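Local atomic coordinates of polyhedrin (Antheraea mylitta cypovirus 4, PDB entry 5A8S), a protein that forms the crystalline matrix of the viral occlusion bodies, the polyhedra, which probably protect embedded cypovirus particles outside the insect host. Residues Y32-M37 and L192-G197. Numbering follows the deposited sequence.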
loop_
_atom_site.group_PDB
_atom_site.type_symbol
_atom_site.label_atom_id
_atom_site.label_comp_id
_atom_site.label_asym_id
_atom_site.label_seq_id
_atom_site.Cartn_x
_atom_site.Cartn_y
_atom_site.Cartn_z
ATOM N N TYR A 32 22.405 1.226 -13.229
ATOM C CA TYR A 32 22.695 -0.211 -13.133
ATOM C C TYR A 32 23.353 -0.620 -11.802
ATOM O O TYR A 32 23.559 -1.810 -11.551
ATOM C CB TYR A 32 23.609 -0.652 -14.281
ATOM C CG TYR A 32 23.055 -0.362 -15.658
ATOM C CD1 TYR A 32 21.741 -0.679 -15.985
ATOM C CD2 TYR A 32 23.846 0.232 -16.629
ATOM C CE1 TYR A 32 21.236 -0.409 -17.247
ATOM C CE2 TYR A 32 23.353 0.506 -17.886
ATOM C CZ TYR A 32 22.047 0.184 -18.192
ATOM O OH TYR A 32 21.562 0.461 -19.451
ATOM N N VAL A 33 23.707 0.342 -10.959
ATOM C CA VAL A 33 24.232 -0.003 -9.641
ATOM C C VAL A 33 23.021 -0.399 -8.810
ATOM O O VAL A 33 22.117 0.413 -8.621
ATOM C CB VAL A 33 24.977 1.176 -8.984
ATOM C CG1 VAL A 33 25.477 0.796 -7.593
ATOM C CG2 VAL A 33 26.149 1.640 -9.859
ATOM N N GLN A 34 22.976 -1.643 -8.342
ATOM C CA GLN A 34 21.772 -2.143 -7.672
ATOM C C GLN A 34 21.369 -1.242 -6.499
ATOM O O GLN A 34 22.222 -0.673 -5.819
ATOM C CB GLN A 34 21.963 -3.595 -7.223
ATOM C CG GLN A 34 22.157 -4.566 -8.395
ATOM C CD GLN A 34 20.845 -5.077 -8.983
ATOM O OE1 GLN A 34 19.812 -5.107 -8.306
ATOM N NE2 GLN A 34 20.886 -5.496 -10.249
ATOM N N ASP A 35 20.055 -1.124 -6.294
ATOM C CA ASP A 35 19.444 -0.181 -5.348
ATOM C C ASP A 35 19.522 1.288 -5.800
ATOM O O ASP A 35 19.229 2.200 -5.027
ATOM C CB ASP A 35 19.994 -0.346 -3.921
ATOM C CG ASP A 35 18.915 -0.780 -2.921
ATOM O OD1 ASP A 35 17.714 -0.756 -3.259
ATOM O OD2 ASP A 35 19.261 -1.129 -1.776
ATOM N N ALA A 36 19.903 1.508 -7.054
ATOM C CA ALA A 36 19.661 2.790 -7.709
ATOM C C ALA A 36 18.172 2.877 -8.004
ATOM O O ALA A 36 17.490 1.857 -8.077
ATOM C CB ALA A 36 20.453 2.890 -9.000
ATOM N N MET A 37 17.658 4.086 -8.185
ATOM C CA MET A 37 16.246 4.250 -8.516
ATOM C C MET A 37 15.928 3.752 -9.935
ATOM O O MET A 37 16.748 3.844 -10.855
ATOM C CB MET A 37 15.830 5.724 -8.364
ATOM C CG MET A 37 15.987 6.241 -6.934
ATOM S SD MET A 37 15.053 5.235 -5.749
ATOM C CE MET A 37 13.389 5.703 -6.161
ATOM N N LEU A 192 24.182 -13.530 -8.935
ATOM C CA LEU A 192 23.676 -13.385 -7.570
ATOM C C LEU A 192 22.219 -12.932 -7.604
ATOM O O LEU A 192 21.840 -12.103 -8.428
ATOM C CB LEU A 192 24.507 -12.356 -6.797
ATOM C CG LEU A 192 24.204 -12.221 -5.301
ATOM C CD1 LEU A 192 25.154 -13.095 -4.493
ATOM C CD2 LEU A 192 24.334 -10.775 -4.861
ATOM N N ASN A 193 21.410 -13.478 -6.707
ATOM C CA ASN A 193 20.002 -13.101 -6.593
ATOM C C ASN A 193 19.802 -12.207 -5.373
ATOM O O ASN A 193 19.900 -12.672 -4.235
ATOM C CB ASN A 193 19.128 -14.356 -6.467
ATOM C CG ASN A 193 17.634 -14.049 -6.540
ATOM O OD1 ASN A 193 17.215 -12.893 -6.433
ATOM N ND2 ASN A 193 16.822 -15.090 -6.724
ATOM N N ARG A 194 19.531 -10.921 -5.599
ATOM C CA ARG A 194 19.411 -9.983 -4.487
ATOM C C ARG A 194 18.121 -10.205 -3.694
ATOM O O ARG A 194 17.949 -9.645 -2.603
ATOM C CB ARG A 194 19.532 -8.538 -4.967
ATOM C CG ARG A 194 20.994 -8.110 -5.232
ATOM C CD ARG A 194 21.103 -6.617 -5.504
ATOM N NE ARG A 194 20.735 -5.866 -4.314
ATOM C CZ ARG A 194 19.745 -4.985 -4.248
ATOM N NH1 ARG A 194 19.015 -4.702 -5.325
ATOM N NH2 ARG A 194 19.488 -4.381 -3.093
ATOM N N PHE A 195 17.225 -11.024 -4.240
ATOM C CA PHE A 195 16.003 -11.434 -3.532
ATOM C C PHE A 195 16.224 -12.747 -2.776
ATOM O O PHE A 195 15.281 -13.374 -2.300
ATOM C CB PHE A 195 14.831 -11.586 -4.515
ATOM C CG PHE A 195 14.458 -10.304 -5.213
ATOM C CD1 PHE A 195 15.177 -9.866 -6.315
ATOM C CD2 PHE A 195 13.400 -9.527 -4.752
ATOM C CE1 PHE A 195 14.854 -8.684 -6.955
ATOM C CE2 PHE A 195 13.058 -8.342 -5.394
ATOM C CZ PHE A 195 13.797 -7.914 -6.500
ATOM N N ASN A 196 17.483 -13.149 -2.656
ATOM C CA ASN A 196 17.817 -14.437 -2.083
ATOM C C ASN A 196 18.707 -14.303 -0.857
ATOM O O ASN A 196 19.555 -13.414 -0.780
ATOM C CB ASN A 196 18.520 -15.294 -3.130
ATOM C CG ASN A 196 19.041 -16.593 -2.558
ATOM O OD1 ASN A 196 20.244 -16.869 -2.579
ATOM N ND2 ASN A 196 18.134 -17.392 -2.019
ATOM N N GLY A 197 18.506 -15.196 0.103
ATOM C CA GLY A 197 19.399 -15.299 1.239
ATOM C C GLY A 197 19.638 -13.978 1.943
ATOM O O GLY A 197 18.696 -13.230 2.203
#
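Two beta turns face each other here, and R194 reaches from the type I turn N193-N196 to Q34 and D35 in the middle of the type II turn V33-A36. R194 NH1 donates to Q34 OE1 over 3.1 Å; the donor lies in the plane of the amide carbonyl, on a lone pair, and the N-H...O angle is 152°. Amide and guanidinium planes are nevertheless turned 53° apart. The Q34 and R194 side chains slide past each other in opposite directions, and R194 CD packs 3.6 Å from Q34 CB. A bend at chi2 (-86°) folds the Q34 amide back alongside the arginine. In the fold, the V33-A36 turn lies in the loop between helix 15-29 and strand 38-45 of the six-stranded sheet, and the N193-N196 turn in the loop leading into helix 200-205. D35 comes in roughly at a right angle and makes a long salt bridge, OD2 to R194 NH2 at 3.5 Å. The same OD2 accepts hydrogen bonds from Q202 and N206, while R194 NH1 also pairs with D60, whose carboxylate sits close to that of D35, so the arginine probably eases the repulsion between these two acids. Across the trimer, R148 of the second subunit hydrogen-bonds to the Q34 carbonyl oxygen. At the base of the arginine, N193 OD1 accepts from F195 N at 2.9 Å, an Asx turn.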